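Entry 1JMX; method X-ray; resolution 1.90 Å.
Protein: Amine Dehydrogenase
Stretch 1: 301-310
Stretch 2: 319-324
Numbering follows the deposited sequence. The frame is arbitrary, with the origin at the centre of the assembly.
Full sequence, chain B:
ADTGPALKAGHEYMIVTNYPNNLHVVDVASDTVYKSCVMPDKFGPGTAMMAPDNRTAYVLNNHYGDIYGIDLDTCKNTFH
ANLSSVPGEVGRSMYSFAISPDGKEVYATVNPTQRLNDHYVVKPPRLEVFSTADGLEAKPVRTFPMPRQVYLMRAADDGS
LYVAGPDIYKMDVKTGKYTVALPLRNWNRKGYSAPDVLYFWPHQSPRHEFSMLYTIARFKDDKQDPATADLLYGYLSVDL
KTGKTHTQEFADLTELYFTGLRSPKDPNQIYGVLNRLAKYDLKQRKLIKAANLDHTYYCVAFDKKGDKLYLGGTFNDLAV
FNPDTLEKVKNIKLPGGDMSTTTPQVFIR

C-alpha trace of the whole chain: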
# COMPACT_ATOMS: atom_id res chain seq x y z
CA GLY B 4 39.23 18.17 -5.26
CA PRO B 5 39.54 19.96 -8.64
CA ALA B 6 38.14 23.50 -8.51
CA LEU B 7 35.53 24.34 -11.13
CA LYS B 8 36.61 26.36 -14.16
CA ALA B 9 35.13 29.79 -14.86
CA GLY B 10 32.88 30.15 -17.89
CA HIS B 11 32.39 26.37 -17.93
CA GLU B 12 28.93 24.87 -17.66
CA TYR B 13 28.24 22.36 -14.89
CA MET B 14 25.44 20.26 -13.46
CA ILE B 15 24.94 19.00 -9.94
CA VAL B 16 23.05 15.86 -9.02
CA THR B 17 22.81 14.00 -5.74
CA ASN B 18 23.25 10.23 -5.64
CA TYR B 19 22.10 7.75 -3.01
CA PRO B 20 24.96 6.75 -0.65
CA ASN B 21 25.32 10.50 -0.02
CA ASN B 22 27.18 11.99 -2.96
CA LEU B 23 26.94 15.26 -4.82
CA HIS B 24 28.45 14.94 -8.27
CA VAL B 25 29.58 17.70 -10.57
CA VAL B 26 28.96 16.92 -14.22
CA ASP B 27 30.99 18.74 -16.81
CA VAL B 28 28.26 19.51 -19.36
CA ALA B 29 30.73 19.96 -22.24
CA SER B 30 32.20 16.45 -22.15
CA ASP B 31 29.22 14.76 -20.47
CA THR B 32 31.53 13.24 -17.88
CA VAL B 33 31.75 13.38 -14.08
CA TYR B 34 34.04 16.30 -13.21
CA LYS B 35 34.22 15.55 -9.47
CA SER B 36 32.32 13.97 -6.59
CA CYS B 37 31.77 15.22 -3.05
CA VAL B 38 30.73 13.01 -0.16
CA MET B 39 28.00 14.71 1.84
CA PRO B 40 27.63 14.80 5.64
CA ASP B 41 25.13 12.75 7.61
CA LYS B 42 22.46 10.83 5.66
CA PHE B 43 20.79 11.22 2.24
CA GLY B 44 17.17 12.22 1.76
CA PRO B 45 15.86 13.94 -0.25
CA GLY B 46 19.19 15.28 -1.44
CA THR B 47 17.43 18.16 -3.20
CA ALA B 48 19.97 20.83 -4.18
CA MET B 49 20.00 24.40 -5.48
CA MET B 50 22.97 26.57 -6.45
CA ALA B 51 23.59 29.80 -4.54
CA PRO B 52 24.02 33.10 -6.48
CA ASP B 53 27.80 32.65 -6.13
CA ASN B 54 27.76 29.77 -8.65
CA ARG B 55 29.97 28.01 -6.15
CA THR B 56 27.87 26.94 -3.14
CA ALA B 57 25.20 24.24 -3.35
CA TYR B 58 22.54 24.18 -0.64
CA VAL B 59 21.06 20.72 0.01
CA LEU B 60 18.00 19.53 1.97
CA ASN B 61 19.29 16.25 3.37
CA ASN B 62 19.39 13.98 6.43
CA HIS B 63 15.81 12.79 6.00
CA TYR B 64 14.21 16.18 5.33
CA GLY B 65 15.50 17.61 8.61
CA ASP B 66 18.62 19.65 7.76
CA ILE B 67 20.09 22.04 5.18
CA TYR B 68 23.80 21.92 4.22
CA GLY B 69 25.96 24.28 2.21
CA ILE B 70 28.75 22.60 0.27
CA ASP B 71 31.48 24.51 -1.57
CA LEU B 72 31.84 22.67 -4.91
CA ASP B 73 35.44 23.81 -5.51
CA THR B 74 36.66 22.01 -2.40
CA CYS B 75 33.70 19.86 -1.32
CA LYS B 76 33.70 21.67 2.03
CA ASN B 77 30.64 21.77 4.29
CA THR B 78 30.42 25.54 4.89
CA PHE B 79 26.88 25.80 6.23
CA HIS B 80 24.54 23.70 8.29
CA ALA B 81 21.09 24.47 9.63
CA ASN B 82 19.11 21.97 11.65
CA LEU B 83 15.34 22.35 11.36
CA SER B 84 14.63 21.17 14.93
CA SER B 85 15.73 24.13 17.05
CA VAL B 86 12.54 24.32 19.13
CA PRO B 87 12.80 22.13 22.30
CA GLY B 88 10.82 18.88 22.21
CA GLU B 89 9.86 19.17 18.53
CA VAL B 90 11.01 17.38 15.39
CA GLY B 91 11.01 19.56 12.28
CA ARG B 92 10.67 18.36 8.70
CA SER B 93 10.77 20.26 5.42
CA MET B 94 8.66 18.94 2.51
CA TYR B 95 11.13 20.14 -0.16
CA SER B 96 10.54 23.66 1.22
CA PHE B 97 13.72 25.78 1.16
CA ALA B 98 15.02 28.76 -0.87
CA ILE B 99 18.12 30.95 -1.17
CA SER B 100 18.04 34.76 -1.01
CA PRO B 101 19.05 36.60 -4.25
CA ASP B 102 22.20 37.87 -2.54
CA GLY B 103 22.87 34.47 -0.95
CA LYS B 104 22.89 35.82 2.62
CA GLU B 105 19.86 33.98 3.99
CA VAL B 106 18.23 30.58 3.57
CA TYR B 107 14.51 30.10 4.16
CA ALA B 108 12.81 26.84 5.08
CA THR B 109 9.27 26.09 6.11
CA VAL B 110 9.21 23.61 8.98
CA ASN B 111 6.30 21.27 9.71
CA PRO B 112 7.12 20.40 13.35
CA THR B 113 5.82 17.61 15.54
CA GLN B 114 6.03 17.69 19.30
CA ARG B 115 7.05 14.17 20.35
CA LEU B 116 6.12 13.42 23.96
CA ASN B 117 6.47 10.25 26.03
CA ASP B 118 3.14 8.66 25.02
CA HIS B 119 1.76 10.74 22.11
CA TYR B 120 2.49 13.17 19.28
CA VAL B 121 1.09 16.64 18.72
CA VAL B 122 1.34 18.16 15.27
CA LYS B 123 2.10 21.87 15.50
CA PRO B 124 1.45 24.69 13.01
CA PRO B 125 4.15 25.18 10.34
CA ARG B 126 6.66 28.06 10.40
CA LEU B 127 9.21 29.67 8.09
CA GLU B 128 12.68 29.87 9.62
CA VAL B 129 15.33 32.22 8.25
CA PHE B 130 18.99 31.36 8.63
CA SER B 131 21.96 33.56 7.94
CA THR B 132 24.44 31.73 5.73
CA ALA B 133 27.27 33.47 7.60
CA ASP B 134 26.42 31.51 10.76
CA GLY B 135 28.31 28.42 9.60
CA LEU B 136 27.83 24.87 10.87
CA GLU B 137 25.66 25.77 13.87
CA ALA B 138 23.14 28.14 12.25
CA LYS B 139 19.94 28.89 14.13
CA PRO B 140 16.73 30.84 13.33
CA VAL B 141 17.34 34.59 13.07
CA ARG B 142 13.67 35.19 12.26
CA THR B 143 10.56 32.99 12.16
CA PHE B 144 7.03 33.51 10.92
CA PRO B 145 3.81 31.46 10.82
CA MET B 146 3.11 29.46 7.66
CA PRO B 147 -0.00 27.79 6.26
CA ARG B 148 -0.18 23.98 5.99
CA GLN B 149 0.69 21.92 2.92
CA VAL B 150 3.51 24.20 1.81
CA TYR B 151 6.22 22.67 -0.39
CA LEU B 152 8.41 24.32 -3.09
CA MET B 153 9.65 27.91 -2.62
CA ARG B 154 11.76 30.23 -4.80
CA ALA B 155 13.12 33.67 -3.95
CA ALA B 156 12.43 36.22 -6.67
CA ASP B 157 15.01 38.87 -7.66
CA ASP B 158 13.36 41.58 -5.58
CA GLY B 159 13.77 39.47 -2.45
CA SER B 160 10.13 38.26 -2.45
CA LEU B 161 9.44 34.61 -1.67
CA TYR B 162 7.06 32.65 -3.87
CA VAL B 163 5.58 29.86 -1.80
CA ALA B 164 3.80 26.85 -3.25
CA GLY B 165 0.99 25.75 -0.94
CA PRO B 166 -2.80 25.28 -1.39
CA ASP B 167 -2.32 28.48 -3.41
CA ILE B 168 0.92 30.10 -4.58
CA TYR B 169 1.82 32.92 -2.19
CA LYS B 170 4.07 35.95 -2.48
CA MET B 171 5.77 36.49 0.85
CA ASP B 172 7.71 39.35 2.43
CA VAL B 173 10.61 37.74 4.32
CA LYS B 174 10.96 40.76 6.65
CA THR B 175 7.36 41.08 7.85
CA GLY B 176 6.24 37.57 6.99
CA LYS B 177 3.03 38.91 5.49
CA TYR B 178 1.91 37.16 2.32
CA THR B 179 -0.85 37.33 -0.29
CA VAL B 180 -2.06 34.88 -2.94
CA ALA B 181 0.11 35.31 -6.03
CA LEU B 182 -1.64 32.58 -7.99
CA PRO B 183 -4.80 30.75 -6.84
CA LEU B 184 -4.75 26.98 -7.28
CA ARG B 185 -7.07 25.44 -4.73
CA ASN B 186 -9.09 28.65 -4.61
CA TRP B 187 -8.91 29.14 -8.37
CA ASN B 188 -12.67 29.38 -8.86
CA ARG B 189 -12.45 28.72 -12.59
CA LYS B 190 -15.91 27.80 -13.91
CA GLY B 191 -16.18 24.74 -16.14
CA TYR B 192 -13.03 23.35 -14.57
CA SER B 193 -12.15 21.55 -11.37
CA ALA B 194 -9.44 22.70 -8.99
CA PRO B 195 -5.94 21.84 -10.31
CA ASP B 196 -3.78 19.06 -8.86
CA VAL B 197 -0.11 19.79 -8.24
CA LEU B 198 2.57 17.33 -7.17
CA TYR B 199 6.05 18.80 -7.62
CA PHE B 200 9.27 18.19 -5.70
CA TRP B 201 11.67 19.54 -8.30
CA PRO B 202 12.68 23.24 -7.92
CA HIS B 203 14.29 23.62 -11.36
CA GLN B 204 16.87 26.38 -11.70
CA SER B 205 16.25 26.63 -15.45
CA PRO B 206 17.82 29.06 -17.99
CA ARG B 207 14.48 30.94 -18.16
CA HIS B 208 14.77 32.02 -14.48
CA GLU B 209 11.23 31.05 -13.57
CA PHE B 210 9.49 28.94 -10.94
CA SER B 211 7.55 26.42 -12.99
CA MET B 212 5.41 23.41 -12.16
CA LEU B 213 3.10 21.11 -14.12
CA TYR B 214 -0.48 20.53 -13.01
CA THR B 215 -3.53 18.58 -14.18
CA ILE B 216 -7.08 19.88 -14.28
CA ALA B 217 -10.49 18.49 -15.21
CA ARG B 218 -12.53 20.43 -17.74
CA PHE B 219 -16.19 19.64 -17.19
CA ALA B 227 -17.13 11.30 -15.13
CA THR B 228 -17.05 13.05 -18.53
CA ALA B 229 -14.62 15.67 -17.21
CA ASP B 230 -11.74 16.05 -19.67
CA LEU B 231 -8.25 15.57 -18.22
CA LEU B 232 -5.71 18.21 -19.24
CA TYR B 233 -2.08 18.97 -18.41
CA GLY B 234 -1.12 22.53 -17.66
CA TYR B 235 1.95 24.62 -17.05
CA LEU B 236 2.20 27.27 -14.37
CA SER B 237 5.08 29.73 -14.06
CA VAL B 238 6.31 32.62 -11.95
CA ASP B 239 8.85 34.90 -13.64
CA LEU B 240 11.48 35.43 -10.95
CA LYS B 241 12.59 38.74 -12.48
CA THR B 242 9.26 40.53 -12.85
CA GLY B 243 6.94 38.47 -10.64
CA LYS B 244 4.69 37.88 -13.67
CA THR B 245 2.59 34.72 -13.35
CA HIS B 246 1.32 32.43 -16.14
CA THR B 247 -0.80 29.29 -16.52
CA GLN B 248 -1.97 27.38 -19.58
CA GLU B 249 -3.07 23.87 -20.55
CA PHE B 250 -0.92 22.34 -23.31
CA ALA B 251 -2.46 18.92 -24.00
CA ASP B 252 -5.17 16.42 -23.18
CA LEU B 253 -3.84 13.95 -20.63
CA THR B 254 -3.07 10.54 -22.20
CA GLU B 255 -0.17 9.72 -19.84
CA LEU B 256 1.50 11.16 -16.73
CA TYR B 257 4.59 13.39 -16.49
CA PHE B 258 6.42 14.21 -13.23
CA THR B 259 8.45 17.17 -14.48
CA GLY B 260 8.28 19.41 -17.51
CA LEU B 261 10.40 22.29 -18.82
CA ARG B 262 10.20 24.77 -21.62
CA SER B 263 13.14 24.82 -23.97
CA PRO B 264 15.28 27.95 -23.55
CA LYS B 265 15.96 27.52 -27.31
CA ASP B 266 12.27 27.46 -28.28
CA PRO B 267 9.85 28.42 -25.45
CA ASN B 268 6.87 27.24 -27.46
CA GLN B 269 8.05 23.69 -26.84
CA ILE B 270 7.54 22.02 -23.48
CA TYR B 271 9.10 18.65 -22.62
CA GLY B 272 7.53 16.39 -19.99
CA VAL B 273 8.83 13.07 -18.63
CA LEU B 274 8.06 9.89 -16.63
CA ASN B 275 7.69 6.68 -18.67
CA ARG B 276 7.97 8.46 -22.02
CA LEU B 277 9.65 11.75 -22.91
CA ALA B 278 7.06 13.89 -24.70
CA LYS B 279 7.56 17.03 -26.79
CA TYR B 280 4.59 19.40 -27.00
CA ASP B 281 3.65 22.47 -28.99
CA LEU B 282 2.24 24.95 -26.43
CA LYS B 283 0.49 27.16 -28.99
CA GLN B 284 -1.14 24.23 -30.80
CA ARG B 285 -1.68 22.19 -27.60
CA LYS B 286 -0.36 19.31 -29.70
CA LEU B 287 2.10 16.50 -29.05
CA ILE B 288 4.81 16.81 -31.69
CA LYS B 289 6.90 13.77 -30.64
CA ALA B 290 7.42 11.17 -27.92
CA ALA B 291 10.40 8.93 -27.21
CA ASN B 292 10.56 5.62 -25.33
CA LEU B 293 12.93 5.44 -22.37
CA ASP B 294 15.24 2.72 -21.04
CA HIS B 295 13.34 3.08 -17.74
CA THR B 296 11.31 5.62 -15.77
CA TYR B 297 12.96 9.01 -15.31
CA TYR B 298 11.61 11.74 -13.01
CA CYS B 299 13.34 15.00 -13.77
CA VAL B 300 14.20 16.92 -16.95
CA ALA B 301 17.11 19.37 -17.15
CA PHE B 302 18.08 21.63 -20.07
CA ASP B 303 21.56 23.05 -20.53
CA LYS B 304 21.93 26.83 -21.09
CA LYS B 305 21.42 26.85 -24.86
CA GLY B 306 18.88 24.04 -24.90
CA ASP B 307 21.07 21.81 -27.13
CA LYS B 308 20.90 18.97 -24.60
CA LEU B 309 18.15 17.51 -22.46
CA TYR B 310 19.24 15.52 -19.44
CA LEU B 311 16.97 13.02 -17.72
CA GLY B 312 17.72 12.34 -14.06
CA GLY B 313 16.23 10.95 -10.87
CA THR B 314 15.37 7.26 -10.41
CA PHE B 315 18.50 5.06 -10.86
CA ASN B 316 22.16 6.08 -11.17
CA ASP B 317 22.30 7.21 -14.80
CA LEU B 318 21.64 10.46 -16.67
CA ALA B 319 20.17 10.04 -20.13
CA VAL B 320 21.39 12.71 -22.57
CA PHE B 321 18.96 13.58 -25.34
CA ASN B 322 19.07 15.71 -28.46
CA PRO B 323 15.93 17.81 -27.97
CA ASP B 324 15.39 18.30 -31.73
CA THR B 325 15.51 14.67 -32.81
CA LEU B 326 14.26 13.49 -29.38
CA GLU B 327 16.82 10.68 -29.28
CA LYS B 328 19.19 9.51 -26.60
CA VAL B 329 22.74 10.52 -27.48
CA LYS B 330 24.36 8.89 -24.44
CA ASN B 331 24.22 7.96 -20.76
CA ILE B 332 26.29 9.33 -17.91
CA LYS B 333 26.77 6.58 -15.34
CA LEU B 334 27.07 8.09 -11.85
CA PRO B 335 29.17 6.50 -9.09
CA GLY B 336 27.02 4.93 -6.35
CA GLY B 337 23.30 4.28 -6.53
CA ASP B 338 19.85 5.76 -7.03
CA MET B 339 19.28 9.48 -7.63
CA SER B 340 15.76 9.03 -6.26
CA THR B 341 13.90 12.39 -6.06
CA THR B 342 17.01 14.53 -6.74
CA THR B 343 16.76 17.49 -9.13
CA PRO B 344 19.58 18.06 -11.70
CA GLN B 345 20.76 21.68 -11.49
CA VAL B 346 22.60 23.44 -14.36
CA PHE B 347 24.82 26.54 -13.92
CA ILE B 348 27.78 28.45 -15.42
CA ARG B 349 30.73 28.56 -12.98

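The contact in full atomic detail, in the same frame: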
# COMPACT_ATOMS: atom_id res chain seq x y z
N ALA B 301 16.15 18.28 -17.36
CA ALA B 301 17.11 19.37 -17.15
C ALA B 301 17.64 19.78 -18.53
O ALA B 301 18.00 18.94 -19.33
CB ALA B 301 18.25 18.93 -16.24
N PHE B 302 17.59 21.07 -18.81
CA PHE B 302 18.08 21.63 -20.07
C PHE B 302 19.39 22.37 -19.80
O PHE B 302 19.54 23.00 -18.75
CB PHE B 302 17.09 22.66 -20.61
CG PHE B 302 16.11 22.13 -21.62
CD1 PHE B 302 14.75 22.06 -21.31
CD2 PHE B 302 16.53 21.75 -22.89
CE1 PHE B 302 13.83 21.64 -22.26
CE2 PHE B 302 15.62 21.32 -23.84
CZ PHE B 302 14.27 21.27 -23.53
N ASP B 303 20.35 22.28 -20.72
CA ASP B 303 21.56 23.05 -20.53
C ASP B 303 21.21 24.50 -20.93
O ASP B 303 20.08 24.77 -21.36
CB ASP B 303 22.77 22.47 -21.29
CG ASP B 303 22.63 22.50 -22.81
OD1 ASP B 303 23.59 22.07 -23.48
OD2 ASP B 303 21.61 22.96 -23.35
N LYS B 304 22.17 25.42 -20.80
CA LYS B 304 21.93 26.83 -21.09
C LYS B 304 21.33 27.16 -22.45
O LYS B 304 20.36 27.91 -22.53
CB LYS B 304 23.21 27.64 -20.87
CG LYS B 304 23.08 28.72 -19.80
CD LYS B 304 22.74 28.13 -18.42
CE LYS B 304 22.64 29.22 -17.36
NZ LYS B 304 22.32 28.65 -16.03
N LYS B 305 21.91 26.60 -23.51
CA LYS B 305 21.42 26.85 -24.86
C LYS B 305 20.21 26.01 -25.26
O LYS B 305 19.46 26.40 -26.14
CB LYS B 305 22.55 26.67 -25.89
CG LYS B 305 23.57 27.81 -25.90
CD LYS B 305 24.69 27.54 -26.90
CE LYS B 305 24.14 27.35 -28.33
NZ LYS B 305 25.19 26.89 -29.30
N GLY B 306 20.00 24.89 -24.57
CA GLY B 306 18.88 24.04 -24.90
C GLY B 306 19.24 23.05 -26.01
O GLY B 306 18.37 22.61 -26.75
N ASP B 307 20.54 22.76 -26.14
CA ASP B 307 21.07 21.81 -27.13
C ASP B 307 21.02 20.38 -26.58
O ASP B 307 21.17 19.41 -27.33
CB ASP B 307 22.53 22.12 -27.46
CG ASP B 307 22.76 23.52 -27.98
OD1 ASP B 307 21.91 24.05 -28.73
OD2 ASP B 307 23.82 24.08 -27.64
N LYS B 308 20.96 20.27 -25.25
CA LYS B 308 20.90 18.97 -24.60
C LYS B 308 19.76 18.94 -23.61
O LYS B 308 19.38 19.97 -23.06
CB LYS B 308 22.17 18.66 -23.83
CG LYS B 308 23.38 18.44 -24.67
CD LYS B 308 24.53 18.17 -23.76
CE LYS B 308 25.82 18.12 -24.51
NZ LYS B 308 26.93 18.15 -23.55
N LEU B 309 19.24 17.74 -23.39
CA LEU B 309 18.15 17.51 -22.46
C LEU B 309 18.61 16.33 -21.63
O LEU B 309 18.83 15.23 -22.15
CB LEU B 309 16.87 17.12 -23.22
CG LEU B 309 15.49 17.45 -22.66
CD1 LEU B 309 14.44 16.68 -23.45
CD2 LEU B 309 15.39 17.10 -21.20
N TYR B 310 18.82 16.57 -20.35
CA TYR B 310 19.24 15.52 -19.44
C TYR B 310 18.03 14.97 -18.71
O TYR B 310 17.08 15.70 -18.42
CB TYR B 310 20.24 16.07 -18.41
CG TYR B 310 21.55 16.54 -19.01
CD1 TYR B 310 21.71 17.85 -19.44
CD2 TYR B 310 22.64 15.67 -19.13
CE1 TYR B 310 22.91 18.29 -19.99
CE2 TYR B 310 23.84 16.10 -19.67
CZ TYR B 310 23.97 17.42 -20.10
OH TYR B 310 25.15 17.86 -20.64
N ALA B 319 20.34 10.31 -18.72
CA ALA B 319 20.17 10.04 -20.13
C ALA B 319 20.38 11.40 -20.79
O ALA B 319 19.92 12.42 -20.27
CB ALA B 319 18.77 9.51 -20.43
N VAL B 320 21.16 11.45 -21.87
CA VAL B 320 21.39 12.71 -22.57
C VAL B 320 20.66 12.60 -23.89
O VAL B 320 20.89 11.67 -24.66
CB VAL B 320 22.89 12.99 -22.82
CG1 VAL B 320 23.05 14.37 -23.45
CG2 VAL B 320 23.67 12.91 -21.53
N PHE B 321 19.76 13.55 -24.13
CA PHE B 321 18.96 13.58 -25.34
C PHE B 321 19.22 14.80 -26.21
O PHE B 321 19.65 15.85 -25.73
CB PHE B 321 17.47 13.59 -24.99
CG PHE B 321 16.88 12.23 -24.81
CD1 PHE B 321 17.20 11.46 -23.70
CD2 PHE B 321 15.99 11.72 -25.75
CE1 PHE B 321 16.64 10.20 -23.52
CE2 PHE B 321 15.42 10.45 -25.58
CZ PHE B 321 15.74 9.70 -24.47
N ASN B 322 18.97 14.62 -27.50
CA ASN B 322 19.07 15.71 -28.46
C ASN B 322 17.61 16.13 -28.43
O ASN B 322 16.74 15.32 -28.74
CB ASN B 322 19.43 15.18 -29.85
CG ASN B 322 19.46 16.28 -30.89
OD1 ASN B 322 18.45 16.93 -31.16
ND2 ASN B 322 20.62 16.48 -31.49
N PRO B 323 17.32 17.37 -28.02
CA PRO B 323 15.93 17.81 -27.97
C PRO B 323 15.21 17.94 -29.32
O PRO B 323 13.99 17.83 -29.39
CB PRO B 323 16.02 19.14 -27.22
CG PRO B 323 17.35 19.65 -27.63
CD PRO B 323 18.23 18.43 -27.56
N ASP B 324 15.97 18.15 -30.39
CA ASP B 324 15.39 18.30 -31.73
C ASP B 324 14.93 16.96 -32.28
O ASP B 324 13.77 16.80 -32.66
CB ASP B 324 16.39 18.93 -32.70
CG ASP B 324 16.90 20.28 -32.23
OD1 ASP B 324 16.06 21.13 -31.86
OD2 ASP B 324 18.13 20.47 -32.21

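Pro323, Leu309 and Val320 account for much of the 395 Å² buried between the two segments, which meet through a short antiparallel pairing of Leu309 and Tyr310 with Phe321 and Val320, and through a proline packed on the preceding turn. Leu309 sits at the hydrogen-bonded position opposite Phe321, and the pair is closed by two backbone hydrogen bonds: Leu309 N donates to Phe321 O at 3.0 Å, and Phe321 N donates to Leu309 O at 2.8 Å. The side chains of both residues leave on the same face of the sheet, where Leu309 CB lies 4.0 Å from Phe321 CB; beyond this point the Phe321 side chain leads away from the contact.

Val320 pairs with Tyr310 at the adjacent, non-hydrogen-bonded position, so their side chains share the other face. Tyr310 takes the m rotamer, and the end of its side chain comes nearer the other strand, with CE2 3.7 Å from Val320 CG2. The aliphatic part of Lys308 adds a looser contact, with CD 4.1 Å from Val320 CG1. Along the junction, two CA-H...O contacts supplement the conventional bonds: Tyr310 CA lies 3.3 Å from Ala319 O, and Lys308 CA 3.5 Å from Phe321 O.

Pro323 covers the most surface. Lacking an amide hydrogen, it cannot donate a backbone hydrogen bond; its ring packs against the turn that precedes Leu309. Its CD atom approaches Asp307 O to 3.1 Å and its CG atom approaches Gly306 O to 3.3 Å, while CB meets the edge of the Phe302 ring, 4.0 Å from Phe302 CE2. The turn against which the proline rests is organised by Asp303, whose OD2 accepts hydrogen bonds from Gly306 N (2.8 Å) and Asp307 N (3.0 Å), and a weak one from Lys308 N (3.4 Å). Gly306 adopts a positive phi of 86°, at which a CB would be jammed against the preceding carbonyl oxygen.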